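Local coordinates for ribulose bisphosphate carboxylase (Pyrococcus horikoshii, PDB 2D69), which probably adds CO2 and water to ribulose 1,5-bisphosphate, giving two molecules of 3-phosphoglycerate, as a magnesium-dependent enzyme of an archaeal AMP degradation pathway, at residues K60-E63 with M64-R67; F123-Y127 with E128-H132; G349-H352 with P353-P357. All coordinates share one frame; numbering follows the deposited sequence.

Contact 1 (K60-E63 with M64-R67); sequences KLPE and MAKR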
loop_
_atom_site.group_PDB
_atom_site.type_symbol
_atom_site.label_atom_id
_atom_site.label_comp_id
_atom_site.label_asym_id
_atom_site.label_seq_id
_atom_site.Cartn_x
_atom_site.Cartn_y
_atom_site.Cartn_z
ATOM N N LYS A 60 -23.589 -18.556 -38.801
ATOM C CA LYS A 60 -22.818 -19.721 -38.390
ATOM C C LYS A 60 -22.893 -19.955 -36.882
ATOM O O LYS A 60 -22.583 -19.064 -36.049
ATOM C CB LYS A 60 -21.346 -19.637 -38.859
ATOM C CG LYS A 60 -20.437 -20.819 -38.380
ATOM C CD LYS A 60 -19.041 -20.842 -39.046
ATOM C CE LYS A 60 -18.339 -22.212 -38.819
ATOM N NZ LYS A 60 -17.062 -22.321 -39.647
ATOM N N LEU A 61 -23.250 -21.180 -36.530
ATOM C CA LEU A 61 -23.261 -21.623 -35.148
ATOM C C LEU A 61 -21.877 -21.627 -34.571
ATOM O O LEU A 61 -20.948 -22.071 -35.217
ATOM C CB LEU A 61 -23.786 -23.058 -35.029
ATOM C CG LEU A 61 -25.225 -23.244 -35.460
ATOM C CD1 LEU A 61 -25.647 -24.656 -35.116
ATOM C CD2 LEU A 61 -26.214 -22.199 -34.858
ATOM N N PRO A 62 -21.750 -21.169 -33.341
ATOM C CA PRO A 62 -20.482 -21.261 -32.617
ATOM C C PRO A 62 -20.172 -22.729 -32.325
ATOM O O PRO A 62 -21.061 -23.522 -31.942
ATOM C CB PRO A 62 -20.745 -20.502 -31.323
ATOM C CG PRO A 62 -22.201 -20.340 -31.222
ATOM C CD PRO A 62 -22.809 -20.545 -32.545
ATOM N N GLU A 63 -18.907 -23.078 -32.505
ATOM C CA GLU A 63 -18.489 -24.469 -32.521
ATOM C C GLU A 63 -18.888 -25.215 -31.260
ATOM O O GLU A 63 -19.283 -26.380 -31.338
ATOM C CB GLU A 63 -16.996 -24.535 -32.693
ATOM C CG GLU A 63 -16.514 -24.479 -34.120
ATOM C CD GLU A 63 -15.105 -25.088 -34.226
ATOM O OE1 GLU A 63 -14.168 -24.352 -34.609
ATOM O OE2 GLU A 63 -14.921 -26.299 -33.870
ATOM N N MET A 64 -18.823 -24.548 -30.106
ATOM C CA MET A 64 -19.162 -25.176 -28.845
ATOM C C MET A 64 -20.650 -25.269 -28.534
ATOM O O MET A 64 -21.027 -25.856 -27.524
ATOM C CB MET A 64 -18.415 -24.460 -27.683
ATOM C CG MET A 64 -16.907 -24.545 -27.798
ATOM S SD MET A 64 -16.337 -26.245 -27.718
ATOM C CE MET A 64 -16.657 -26.650 -26.008
ATOM N N ALA A 65 -21.503 -24.726 -29.389
ATOM C CA ALA A 65 -22.954 -24.752 -29.158
ATOM C C ALA A 65 -23.509 -26.186 -29.065
ATOM O O ALA A 65 -24.241 -26.512 -28.136
ATOM C CB ALA A 65 -23.708 -23.971 -30.261
ATOM N N LYS A 66 -23.140 -27.028 -30.015
ATOM C CA LYS A 66 -23.630 -28.414 -30.044
ATOM C C LYS A 66 -23.124 -29.199 -28.835
ATOM O O LYS A 66 -23.908 -29.920 -28.220
ATOM C CB LYS A 66 -23.372 -29.122 -31.392
ATOM C CG LYS A 66 -21.877 -29.141 -31.878
ATOM C CD LYS A 66 -21.725 -29.571 -33.377
ATOM C CE LYS A 66 -20.750 -28.619 -34.156
ATOM N NZ LYS A 66 -21.273 -27.197 -34.389
ATOM N N ARG A 67 -21.896 -28.931 -28.383
ATOM C CA ARG A 67 -21.393 -29.529 -27.146
ATOM C C ARG A 67 -21.879 -28.864 -25.866
ATOM O O ARG A 67 -21.388 -29.188 -24.805
ATOM C CB ARG A 67 -19.857 -29.545 -27.112
ATOM C CG ARG A 67 -19.225 -30.394 -28.184
ATOM C CD ARG A 67 -17.763 -30.052 -28.418
ATOM N NE ARG A 67 -16.979 -30.372 -27.236
ATOM C CZ ARG A 67 -15.680 -30.083 -27.100
ATOM N NH1 ARG A 67 -15.031 -29.462 -28.058
ATOM N NH2 ARG A 67 -15.034 -30.422 -26.023
#
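P62 and A65 meet at the two ends of a type I beta turn, in the N-terminal part of the chain between strands 55-57 and 71-78. Just ahead of the turn, L61 sends its side chain onto P161 of a second subunit. P62 then makes the closing bond: its O takes the N-H of A65 at 2.9 Å, nearly straight at the hydrogen (161°), with the donor standing above the carbonyl plane. Alongside that bond the proline ring lays CG against A65 CB at 4.0 Å, while the methyl also sits 3.2 Å from P62 O. E63 and M64 occupy the turn's two middle positions. The E63 side chain leaves the turn, and its OE2 forms a salt bridge with K336 of a third subunit; its backbone N is hydrogen-bonded to E169 OE2 of the second subunit. K66 bends at chi3 and chi4 until NZ lies 3.7 Å from E63 O. M64 folds over R67, placing CE 3.7 Å above the centre of the guanidinium plane, and that guanidinium pairs with E338 of the third subunit. The backbone thus closes the turn through one hydrogen bond, while the charges of E63 and R67 are paired with K336 and E338 of the third subunit.

Contact 2 (F123-Y127 with E128-H132); sequences FHPPY and EYLRH
Y127 and R131, four residues apart, cross with ring and guanidinium planes 79° apart, NH1 lying at the ring edge 3.9 Å from CE2. E128 OE1 reaches the same ring near its plane, beside CD2. It also accepts R131 NH1 in a salt bridge of 2.9 Å, met on the syn side of the carboxylate and close to the guanidinium plane. R131 gets there with CG between its backbone N and carbonyl carbon (chi1 71°), which sets CB and CG beside Y127 O while the backbone N bonds that same oxygen. Its NH1 and NH2 also bond the L90 and F93 carbonyls of a third subunit, so an alanine here would probably leave E128 without its ion-pair mate and those carbonyls without these two donors. P126 is the N-cap; its O receives L130 N at 2.9 Å, and Y129 N weakly. Y129 lays CB against P126 CD at 3.9 Å, while its CD2 meets P125 CB at the same distance, and P125 CG faces L130 CD1. This short helix follows strand 115-124 after P125 and P126: Y129 packs on L101 of helix 98-105, L130 on M304 of helix 295-305, and P126 on L26 of strand 26-34.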
loop_
_atom_site.group_PDB
_atom_site.type_symbol
_atom_site.label_atom_id
_atom_site.label_comp_id
_atom_site.label_asym_id
_atom_site.label_seq_id
_atom_site.Cartn_x
_atom_site.Cartn_y
_atom_site.Cartn_z
ATOM N N PHE A 123 -29.985 -31.399 -7.534
ATOM C CA PHE A 123 -28.984 -31.418 -8.567
ATOM C C PHE A 123 -27.812 -32.301 -8.053
ATOM O O PHE A 123 -27.646 -32.546 -6.822
ATOM C CB PHE A 123 -28.587 -29.993 -8.988
ATOM C CG PHE A 123 -27.848 -29.225 -7.906
ATOM C CD1 PHE A 123 -26.497 -29.107 -7.953
ATOM C CD2 PHE A 123 -28.540 -28.615 -6.869
ATOM C CE1 PHE A 123 -25.807 -28.373 -6.965
ATOM C CE2 PHE A 123 -27.829 -27.898 -5.841
ATOM C CZ PHE A 123 -26.497 -27.793 -5.912
ATOM N N HIS A 124 -27.074 -32.861 -8.993
ATOM C CA HIS A 124 -25.984 -33.773 -8.677
ATOM C C HIS A 124 -24.746 -33.276 -9.448
ATOM O O HIS A 124 -24.631 -33.474 -10.654
ATOM C CB HIS A 124 -26.386 -35.234 -9.039
ATOM C CG HIS A 124 -27.741 -35.634 -8.493
ATOM N ND1 HIS A 124 -28.207 -35.212 -7.269
ATOM C CD2 HIS A 124 -28.749 -36.357 -9.025
ATOM C CE1 HIS A 124 -29.433 -35.654 -7.069
ATOM N NE2 HIS A 124 -29.788 -36.352 -8.119
ATOM N N PRO A 125 -23.824 -32.607 -8.774
ATOM C CA PRO A 125 -22.597 -32.175 -9.457
ATOM C C PRO A 125 -21.584 -33.286 -9.644
ATOM O O PRO A 125 -21.277 -33.971 -8.699
ATOM C CB PRO A 125 -22.077 -31.050 -8.566
ATOM C CG PRO A 125 -22.594 -31.463 -7.116
ATOM C CD PRO A 125 -23.916 -32.105 -7.403
ATOM N N PRO A 126 -21.024 -33.439 -10.848
ATOM C CA PRO A 126 -19.951 -34.422 -11.056
ATOM C C PRO A 126 -18.684 -34.014 -10.330
ATOM O O PRO A 126 -18.565 -32.868 -9.848
ATOM C CB PRO A 126 -19.761 -34.429 -12.565
ATOM C CG PRO A 126 -20.269 -33.019 -13.013
ATOM C CD PRO A 126 -21.362 -32.705 -12.080
ATOM N N TYR A 127 -17.751 -34.943 -10.221
ATOM C CA TYR A 127 -16.521 -34.708 -9.426
ATOM C C TYR A 127 -15.786 -33.455 -9.925
ATOM O O TYR A 127 -15.297 -32.660 -9.132
ATOM C CB TYR A 127 -15.611 -35.944 -9.445
ATOM C CG TYR A 127 -14.437 -35.804 -8.480
ATOM C CD1 TYR A 127 -14.565 -36.128 -7.130
ATOM C CD2 TYR A 127 -13.233 -35.315 -8.906
ATOM C CE1 TYR A 127 -13.506 -35.970 -6.265
ATOM C CE2 TYR A 127 -12.188 -35.105 -8.022
ATOM C CZ TYR A 127 -12.328 -35.465 -6.716
ATOM O OH TYR A 127 -11.256 -35.301 -5.882
ATOM N N GLU A 128 -15.743 -33.255 -11.236
ATOM C CA GLU A 128 -14.959 -32.204 -11.816
ATOM C C GLU A 128 -15.639 -30.848 -11.646
ATOM O O GLU A 128 -14.977 -29.841 -11.804
ATOM C CB GLU A 128 -14.611 -32.475 -13.301
ATOM C CG GLU A 128 -13.513 -33.533 -13.513
ATOM C CD GLU A 128 -12.158 -33.169 -12.890
ATOM O OE1 GLU A 128 -11.626 -34.033 -12.143
ATOM O OE2 GLU A 128 -11.617 -32.062 -13.171
ATOM N N TYR A 129 -16.940 -30.837 -11.340
ATOM C CA TYR A 129 -17.610 -29.603 -10.876
ATOM C C TYR A 129 -17.347 -29.366 -9.371
ATOM O O TYR A 129 -16.951 -28.278 -8.932
ATOM C CB TYR A 129 -19.127 -29.673 -11.160
ATOM C CG TYR A 129 -19.752 -28.314 -11.064
ATOM C CD1 TYR A 129 -19.784 -27.458 -12.154
ATOM C CD2 TYR A 129 -20.227 -27.848 -9.851
ATOM C CE1 TYR A 129 -20.284 -26.173 -12.015
ATOM C CE2 TYR A 129 -20.755 -26.579 -9.706
ATOM C CZ TYR A 129 -20.783 -25.741 -10.756
ATOM O OH TYR A 129 -21.270 -24.470 -10.525
ATOM N N LEU A 130 -17.548 -30.410 -8.603
ATOM C CA LEU A 130 -17.591 -30.332 -7.151
ATOM C C LEU A 130 -16.218 -30.033 -6.595
ATOM O O LEU A 130 -16.088 -29.393 -5.522
ATOM C CB LEU A 130 -18.078 -31.689 -6.600
ATOM C CG LEU A 130 -18.333 -31.774 -5.089
ATOM C CD1 LEU A 130 -19.276 -30.706 -4.666
ATOM C CD2 LEU A 130 -18.895 -33.166 -4.690
ATOM N N ARG A 131 -15.181 -30.471 -7.308
ATOM C CA ARG A 131 -13.810 -30.324 -6.796
ATOM C C ARG A 131 -13.368 -28.836 -6.720
ATOM O O ARG A 131 -12.402 -28.504 -6.049
ATOM C CB ARG A 131 -12.814 -31.145 -7.623
ATOM C CG ARG A 131 -12.544 -30.571 -9.051
ATOM C CD ARG A 131 -11.590 -31.404 -9.883
ATOM N NE ARG A 131 -10.255 -31.321 -9.337
ATOM C CZ ARG A 131 -9.298 -32.231 -9.507
ATOM N NH1 ARG A 131 -9.522 -33.313 -10.238
ATOM N NH2 ARG A 131 -8.102 -32.037 -8.956
ATOM N N HIS A 132 -14.091 -27.944 -7.402
ATOM C CA HIS A 132 -13.821 -26.507 -7.324
ATOM C C HIS A 132 -14.628 -25.793 -6.226
ATOM O O HIS A 132 -14.756 -24.559 -6.265
ATOM C CB HIS A 132 -14.066 -25.882 -8.703
ATOM C CG HIS A 132 -13.317 -26.601 -9.781
ATOM N ND1 HIS A 132 -11.951 -26.813 -9.722
ATOM C CD2 HIS A 132 -13.742 -27.191 -10.920
ATOM C CE1 HIS A 132 -11.571 -27.486 -10.792
ATOM N NE2 HIS A 132 -12.636 -27.734 -11.532
#

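Contact 3 (G349-H352 with P353-P357); sequences GGLH and PGLMP. With SO4 (sulfate ion), chain E.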
loop_
_atom_site.group_PDB
_atom_site.type_symbol
_atom_site.label_atom_id
_atom_site.label_comp_id
_atom_site.label_asym_id
_atom_site.label_seq_id
_atom_site.Cartn_x
_atom_site.Cartn_y
_atom_site.Cartn_z
ATOM N N GLY A 349 -37.887 -24.047 16.506
ATOM C CA GLY A 349 -39.318 -23.871 16.313
ATOM C C GLY A 349 -40.077 -24.448 17.471
ATOM O O GLY A 349 -40.488 -25.597 17.415
ATOM N N GLY A 350 -40.156 -23.682 18.556
ATOM C CA GLY A 350 -40.910 -24.044 19.726
ATOM C C GLY A 350 -40.360 -25.199 20.531
ATOM O O GLY A 350 -41.112 -25.889 21.213
ATOM N N LEU A 351 -39.050 -25.372 20.526
ATOM C CA LEU A 351 -38.435 -26.432 21.300
ATOM C C LEU A 351 -38.299 -26.035 22.775
ATOM O O LEU A 351 -38.135 -24.866 23.115
ATOM C CB LEU A 351 -37.081 -26.808 20.713
ATOM C CG LEU A 351 -37.153 -27.207 19.230
ATOM C CD1 LEU A 351 -35.794 -27.411 18.676
ATOM C CD2 LEU A 351 -37.984 -28.459 19.013
ATOM N N HIS A 352 -38.421 -27.023 23.633
ATOM C CA HIS A 352 -38.229 -26.837 25.059
ATOM C C HIS A 352 -37.793 -28.172 25.629
ATOM O O HIS A 352 -37.837 -29.175 24.916
ATOM C CB HIS A 352 -39.542 -26.343 25.671
ATOM C CG HIS A 352 -40.675 -27.311 25.549
ATOM N ND1 HIS A 352 -41.650 -27.203 24.578
ATOM C CD2 HIS A 352 -40.993 -28.408 26.284
ATOM C CE1 HIS A 352 -42.532 -28.180 24.736
ATOM N NE2 HIS A 352 -42.152 -28.929 25.758
ATOM N N PRO A 353 -37.364 -28.198 26.884
ATOM C CA PRO A 353 -36.705 -29.386 27.456
ATOM C C PRO A 353 -37.453 -30.717 27.328
ATOM O O PRO A 353 -36.798 -31.750 27.077
ATOM C CB PRO A 353 -36.520 -28.993 28.927
ATOM C CG PRO A 353 -36.378 -27.488 28.863
ATOM C CD PRO A 353 -37.409 -27.088 27.862
ATOM N N GLY A 354 -38.773 -30.712 27.512
ATOM C CA GLY A 354 -39.598 -31.908 27.374
ATOM C C GLY A 354 -39.613 -32.516 25.961
ATOM O O GLY A 354 -40.011 -33.650 25.762
ATOM N N LEU A 355 -39.156 -31.780 24.964
ATOM C CA LEU A 355 -39.107 -32.338 23.614
ATOM C C LEU A 355 -37.776 -32.944 23.269
ATOM O O LEU A 355 -37.649 -33.502 22.187
ATOM C CB LEU A 355 -39.452 -31.259 22.599
ATOM C CG LEU A 355 -40.855 -30.672 22.773
ATOM C CD1 LEU A 355 -41.172 -29.757 21.597
ATOM C CD2 LEU A 355 -41.908 -31.758 22.894
ATOM N N MET A 356 -36.779 -32.859 24.163
ATOM C CA MET A 356 -35.429 -33.244 23.768
ATOM C C MET A 356 -35.313 -34.748 23.518
ATOM O O MET A 356 -34.676 -35.139 22.568
ATOM C CB MET A 356 -34.356 -32.767 24.757
ATOM C CG MET A 356 -34.227 -31.255 24.889
ATOM S SD MET A 356 -33.648 -30.474 23.398
ATOM C CE MET A 356 -35.220 -29.891 22.675
ATOM N N PRO A 357 -35.899 -35.609 24.360
ATOM C CA PRO A 357 -35.886 -37.063 24.056
ATOM C C PRO A 357 -36.411 -37.407 22.660
ATOM O O PRO A 357 -35.714 -38.086 21.936
ATOM C CB PRO A 357 -36.734 -37.678 25.184
ATOM C CG PRO A 357 -36.496 -36.739 26.356
ATOM C CD PRO A 357 -36.516 -35.330 25.672
HETATM S S SO4 E . -38.547 -20.233 19.421
HETATM O O1 SO4 E . -39.246 -19.410 20.394
HETATM O O2 SO4 E . -39.481 -21.037 18.671
HETATM O O3 SO4 E . -37.883 -19.323 18.507
HETATM O O4 SO4 E . -37.545 -21.047 20.087
#
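L355 folds back over the imidazole of H352 where strand 344-348 of the alpha/beta (TIM) barrel gives way, through a glycine-rich loop, to helix 356-363. The CH-pi contact has L355 CG 3.8 Å from the ring centroid, 21° off the normal, over one face but shifted toward the rim near CE1 and NE2. H352 offers that face because its CG sits between the backbone N and the carbonyl carbon (chi1 63°), bringing the ring back beside P353 and G354; its CD2 comes within 3.4 Å of G354 N.

Among the hydrogen bonds, L355 N reaches back to H352 O at 2.9 Å, from above the carbonyl plane, and M356 N bonds P353 O. H352 N, by contrast, is buried without a partner in the model.

Apolar contacts add to this. M356, bent at chi2 and chi3, brings CE to 4.1 Å from L351 CB, and L351 CD2 meets L355 CD1 more loosely. Both L351 and M356 also pack on I369 of strand 368-370, and P353 packs against helices 382-398 and 410-422.

At the other end of the loop lies the predicted substrate site, where a sulfate, probably from the crystallisation liquor, is also held by G373 N and Q370 NE2, consistent with a phosphate position of the bisphosphate. There G350 N gives its hydrogen to sulfate O2 at 2.7 Å.

In the fold
The contacts follow one another from the N-terminal part to the catalytic barrel. Contacts 1 and 2 lie on the same side of the chain's centre, with centres about 24 Å and nearest atoms about 12 Å apart, and both touch the third subunit; contact 1 also meets the second and contact 2 the fourth. Contact 3 lies on the opposite side, centre to centre about 58 Å from contact 1 and about 38 Å from contact 2, untouched by any other chain. It holds G349 and G350 of the predicted substrate site, and G350 lies about 5 Å from the side chain of K318. Contacts 1 and 2 thus lie at subunit interfaces, while contact 3 reaches the sulfate.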